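Local coordinates for thiamine pyrophosphokinase (Candida albicans, PDB 2G9Z), which catalyses the transfer of a pyrophosphate group from ATP to thiamine, giving thiamine pyrophosphate, the active coenzyme form of vitamin B1, at residues L280-L291 and N302-S312. Residues are numbered along the deposited sequence; the frame is centred on the assembly and turned at random.
Sequences LLPLSNKTPIIL and NWKTEMLGQVS. With VNP (3-[(4-amino-2-methylpyrimidin-5-yl)methyl]-5-(2-{[hydroxy(phosphonoamino)phosphoryl]oxy}ethyl)-4-methyl-1,3-thiazol-3-I um), chain N.
I289 and T305 exchange two backbone hydrogen bonds, I289 N to T305 O at 2.9 Å and T305 N to I289 O at 2.8 Å, and L291 and W303 form a second such pair in an antiparallel ladder. A G1 beta bulge sets N302 and W303 together opposite L291. T305 O also takes a water that donates to K286 O. With OG1 anti to the backbone N (chi1 -174°), the T305 hydroxyl donates to Q310 O at 2.7 Å, on a lone pair, and accepts from another water; Q310 O accepts from E306 N too. That second water also donates to L280 O and accepts from S312 N, bridging the two segments where direct bonding thins to L280 N with S312 O. The CG2 branch of T305 packs on L291 CD1 at 3.7 Å, while CG of P282 sits 3.5 Å from T305 OG1. Q310 NE2 donates to K304 O and lies over one face of the W303 ring, ligand CM2 over the opposite face, both toward the rim. S312 OG donates to pyrimidine N1A of the bound thiamine pyrophosphate analogue at 2.7 Å. Strand 303-305 edges its five-stranded sheet beside 289-294, whose other neighbour is 322-327; strand 277-281 belongs to the larger sheet, next to 331-336.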
# COMPACT_ATOMS: atom_id res chain seq x y z
N LEU A 280 -10.72 -6.63 -2.77
CA LEU A 280 -11.67 -5.53 -2.58
C LEU A 280 -11.22 -4.91 -1.27
O LEU A 280 -11.30 -5.54 -0.22
CB LEU A 280 -13.10 -6.06 -2.49
CG LEU A 280 -13.63 -6.60 -3.82
CD1 LEU A 280 -13.00 -7.95 -4.12
CD2 LEU A 280 -15.15 -6.73 -3.76
N LEU A 281 -10.73 -3.68 -1.34
CA LEU A 281 -10.16 -3.02 -0.17
C LEU A 281 -10.92 -1.81 0.34
O LEU A 281 -10.94 -0.75 -0.28
CB LEU A 281 -8.72 -2.66 -0.53
CG LEU A 281 -8.16 -3.77 -1.44
CD1 LEU A 281 -6.88 -3.34 -2.10
CD2 LEU A 281 -7.98 -5.05 -0.64
N PRO A 282 -11.56 -1.95 1.52
CA PRO A 282 -12.34 -0.87 2.14
C PRO A 282 -11.41 0.12 2.84
O PRO A 282 -11.27 0.10 4.07
CB PRO A 282 -13.23 -1.63 3.12
CG PRO A 282 -12.33 -2.73 3.60
CD PRO A 282 -11.61 -3.18 2.33
N LEU A 283 -10.79 0.99 2.05
CA LEU A 283 -9.85 1.97 2.58
C LEU A 283 -10.40 3.37 2.83
O LEU A 283 -9.63 4.29 3.12
CB LEU A 283 -8.64 2.04 1.63
CG LEU A 283 -7.86 0.73 1.57
CD1 LEU A 283 -6.87 0.73 0.41
CD2 LEU A 283 -7.14 0.53 2.89
N SER A 284 -11.72 3.55 2.75
CA SER A 284 -12.31 4.87 2.99
C SER A 284 -12.82 5.03 4.42
O SER A 284 -12.70 4.13 5.24
CB SER A 284 -13.47 5.11 2.03
OG SER A 284 -14.61 4.38 2.43
N ASN A 285 -13.40 6.20 4.70
CA ASN A 285 -13.93 6.50 6.02
C ASN A 285 -15.40 6.09 6.13
O ASN A 285 -16.09 6.48 7.08
CB ASN A 285 -13.77 8.00 6.31
CG ASN A 285 -14.68 8.86 5.46
OD1 ASN A 285 -15.09 8.46 4.37
ND2 ASN A 285 -14.99 10.06 5.94
N LYS A 286 -15.87 5.33 5.16
CA LYS A 286 -17.24 4.85 5.15
C LYS A 286 -17.20 3.34 5.41
O LYS A 286 -16.85 2.56 4.52
CB LYS A 286 -17.90 5.13 3.80
CG LYS A 286 -18.03 6.61 3.47
CD LYS A 286 -18.91 7.33 4.48
CE LYS A 286 -19.10 8.80 4.11
NZ LYS A 286 -17.83 9.56 4.12
N THR A 287 -17.54 2.94 6.63
CA THR A 287 -17.51 1.53 7.00
C THR A 287 -18.71 1.14 7.87
O THR A 287 -19.21 1.95 8.65
CB THR A 287 -16.23 1.21 7.79
OG1 THR A 287 -16.37 1.66 9.14
CG2 THR A 287 -15.04 1.93 7.17
N PRO A 288 -19.19 -0.10 7.73
CA PRO A 288 -18.67 -1.11 6.80
C PRO A 288 -19.33 -1.01 5.43
O PRO A 288 -20.34 -0.32 5.27
CB PRO A 288 -19.01 -2.42 7.50
CG PRO A 288 -20.32 -2.11 8.12
CD PRO A 288 -20.10 -0.72 8.71
N ILE A 289 -18.75 -1.70 4.46
CA ILE A 289 -19.28 -1.71 3.11
C ILE A 289 -19.86 -3.09 2.83
O ILE A 289 -19.22 -4.11 3.08
CB ILE A 289 -18.16 -1.39 2.09
CG1 ILE A 289 -17.73 0.07 2.25
CG2 ILE A 289 -18.63 -1.67 0.67
CD1 ILE A 289 -16.67 0.52 1.28
N ILE A 290 -21.09 -3.12 2.33
CA ILE A 290 -21.76 -4.38 2.02
C ILE A 290 -21.47 -4.74 0.57
O ILE A 290 -21.68 -3.93 -0.32
CB ILE A 290 -23.30 -4.27 2.17
CG1 ILE A 290 -23.66 -3.64 3.51
CG2 ILE A 290 -23.92 -5.66 2.05
CD1 ILE A 290 -23.25 -4.45 4.70
N LEU A 291 -21.01 -5.97 0.35
CA LEU A 291 -20.69 -6.41 -1.00
C LEU A 291 -21.51 -7.61 -1.50
O LEU A 291 -21.90 -8.48 -0.73
CB LEU A 291 -19.21 -6.78 -1.09
CG LEU A 291 -18.15 -5.72 -0.77
CD1 LEU A 291 -16.78 -6.39 -0.67
CD2 LEU A 291 -18.15 -4.65 -1.84
N ASN A 302 -24.14 -10.00 0.50
CA ASN A 302 -24.40 -9.26 1.74
C ASN A 302 -23.23 -9.40 2.71
O ASN A 302 -23.42 -9.47 3.93
CB ASN A 302 -25.69 -9.78 2.38
CG ASN A 302 -26.90 -9.59 1.47
OD1 ASN A 302 -27.24 -8.47 1.10
ND2 ASN A 302 -27.54 -10.69 1.10
N TRP A 303 -22.02 -9.42 2.16
CA TRP A 303 -20.80 -9.57 2.93
C TRP A 303 -20.26 -8.20 3.36
O TRP A 303 -19.89 -7.38 2.52
CB TRP A 303 -19.76 -10.29 2.07
CG TRP A 303 -18.66 -10.96 2.82
CD1 TRP A 303 -18.75 -12.10 3.56
CD2 TRP A 303 -17.29 -10.55 2.87
NE1 TRP A 303 -17.51 -12.43 4.06
CE2 TRP A 303 -16.60 -11.50 3.65
CE3 TRP A 303 -16.58 -9.47 2.32
CZ2 TRP A 303 -15.22 -11.40 3.90
CZ3 TRP A 303 -15.22 -9.38 2.56
CH2 TRP A 303 -14.55 -10.34 3.35
N LYS A 304 -20.21 -7.97 4.68
CA LYS A 304 -19.74 -6.71 5.24
C LYS A 304 -18.22 -6.67 5.37
O LYS A 304 -17.62 -7.54 6.01
CB LYS A 304 -20.35 -6.48 6.62
CG LYS A 304 -21.86 -6.53 6.67
CD LYS A 304 -22.37 -6.41 8.09
CE LYS A 304 -23.87 -6.64 8.16
NZ LYS A 304 -24.36 -6.65 9.56
N THR A 305 -17.61 -5.66 4.77
CA THR A 305 -16.16 -5.53 4.81
C THR A 305 -15.69 -4.20 5.39
O THR A 305 -16.31 -3.15 5.18
CB THR A 305 -15.56 -5.70 3.40
OG1 THR A 305 -14.13 -5.70 3.50
CG2 THR A 305 -16.01 -4.56 2.48
N GLU A 306 -14.59 -4.24 6.13
CA GLU A 306 -14.02 -3.04 6.72
C GLU A 306 -12.66 -3.35 7.33
O GLU A 306 -12.37 -4.51 7.64
CB GLU A 306 -14.96 -2.47 7.80
CG GLU A 306 -15.06 -3.29 9.08
CD GLU A 306 -16.08 -2.72 10.06
OE1 GLU A 306 -16.10 -1.49 10.26
OE2 GLU A 306 -16.86 -3.50 10.64
N MET A 307 -11.83 -2.33 7.47
CA MET A 307 -10.52 -2.53 8.08
C MET A 307 -10.84 -2.81 9.55
O MET A 307 -11.82 -2.28 10.08
CB MET A 307 -9.66 -1.27 7.92
CG MET A 307 -9.25 -1.01 6.48
SD MET A 307 -8.36 -2.40 5.71
CE MET A 307 -6.64 -2.01 6.19
N LEU A 308 -10.04 -3.65 10.18
CA LEU A 308 -10.27 -4.06 11.57
C LEU A 308 -11.35 -5.13 11.55
O LEU A 308 -11.91 -5.49 12.58
CB LEU A 308 -10.75 -2.88 12.43
CG LEU A 308 -9.72 -1.93 13.04
CD1 LEU A 308 -9.06 -2.57 14.26
CD2 LEU A 308 -8.70 -1.57 11.98
N GLY A 309 -11.64 -5.63 10.35
CA GLY A 309 -12.64 -6.67 10.19
C GLY A 309 -12.23 -7.57 9.05
O GLY A 309 -11.04 -7.79 8.83
N GLN A 310 -13.20 -8.09 8.31
CA GLN A 310 -12.90 -8.96 7.18
C GLN A 310 -12.67 -8.15 5.91
O GLN A 310 -13.37 -7.18 5.62
CB GLN A 310 -14.02 -9.99 6.95
CG GLN A 310 -15.42 -9.52 7.35
CD GLN A 310 -16.49 -10.58 7.11
OE1 GLN A 310 -16.29 -11.76 7.41
NE2 GLN A 310 -17.63 -10.16 6.60
N VAL A 311 -11.65 -8.56 5.16
CA VAL A 311 -11.30 -7.93 3.90
C VAL A 311 -11.04 -9.04 2.90
O VAL A 311 -10.29 -9.97 3.17
CB VAL A 311 -10.01 -7.06 4.02
CG1 VAL A 311 -9.54 -6.64 2.63
CG2 VAL A 311 -10.29 -5.83 4.87
N SER A 312 -11.68 -8.96 1.75
CA SER A 312 -11.48 -9.97 0.73
C SER A 312 -10.16 -9.73 0.00
O SER A 312 -10.03 -8.77 -0.76
CB SER A 312 -12.64 -9.96 -0.27
OG SER A 312 -12.41 -10.89 -1.31
O2G VNP N . -2.80 -17.62 -3.00
PG VNP N . -1.98 -16.24 -2.86
O3G VNP N . -2.62 -15.17 -3.67
O1G VNP N . -0.49 -16.56 -3.37
N3B VNP N . -1.90 -15.85 -1.29
PB VNP N . -1.82 -17.12 -0.28
O2B VNP N . -1.51 -16.63 1.08
O1B VNP N . -0.90 -18.11 -0.88
O1 VNP N . -3.31 -17.74 -0.31
C7 VNP N . -4.48 -17.03 0.11
C12 VNP N . -5.47 -18.09 0.60
C11 VNP N . -6.87 -17.60 0.98
C10 VNP N . -7.82 -17.30 -0.18
CM4 VNP N . -7.75 -18.03 -1.53
S1 VNP N . -7.02 -16.06 1.93
C9 VNP N . -8.58 -15.67 1.22
N5 VNP N . -8.71 -16.33 0.07
C7A VNP N . -9.72 -15.97 -0.94
C5A VNP N . -10.97 -15.31 -0.34
C6A VNP N . -11.24 -14.02 -0.77
N1A VNP N . -12.34 -13.39 -0.39
C2A VNP N . -13.23 -13.99 0.42
CM2 VNP N . -14.51 -13.25 0.81
N3A VNP N . -13.00 -15.23 0.86
C4A VNP N . -11.90 -15.90 0.50
N4A VNP N . -11.72 -17.14 0.96
O HOH W 1 -13.32 -6.82 0.95
O HOH W 2 -15.65 -0.17 5.04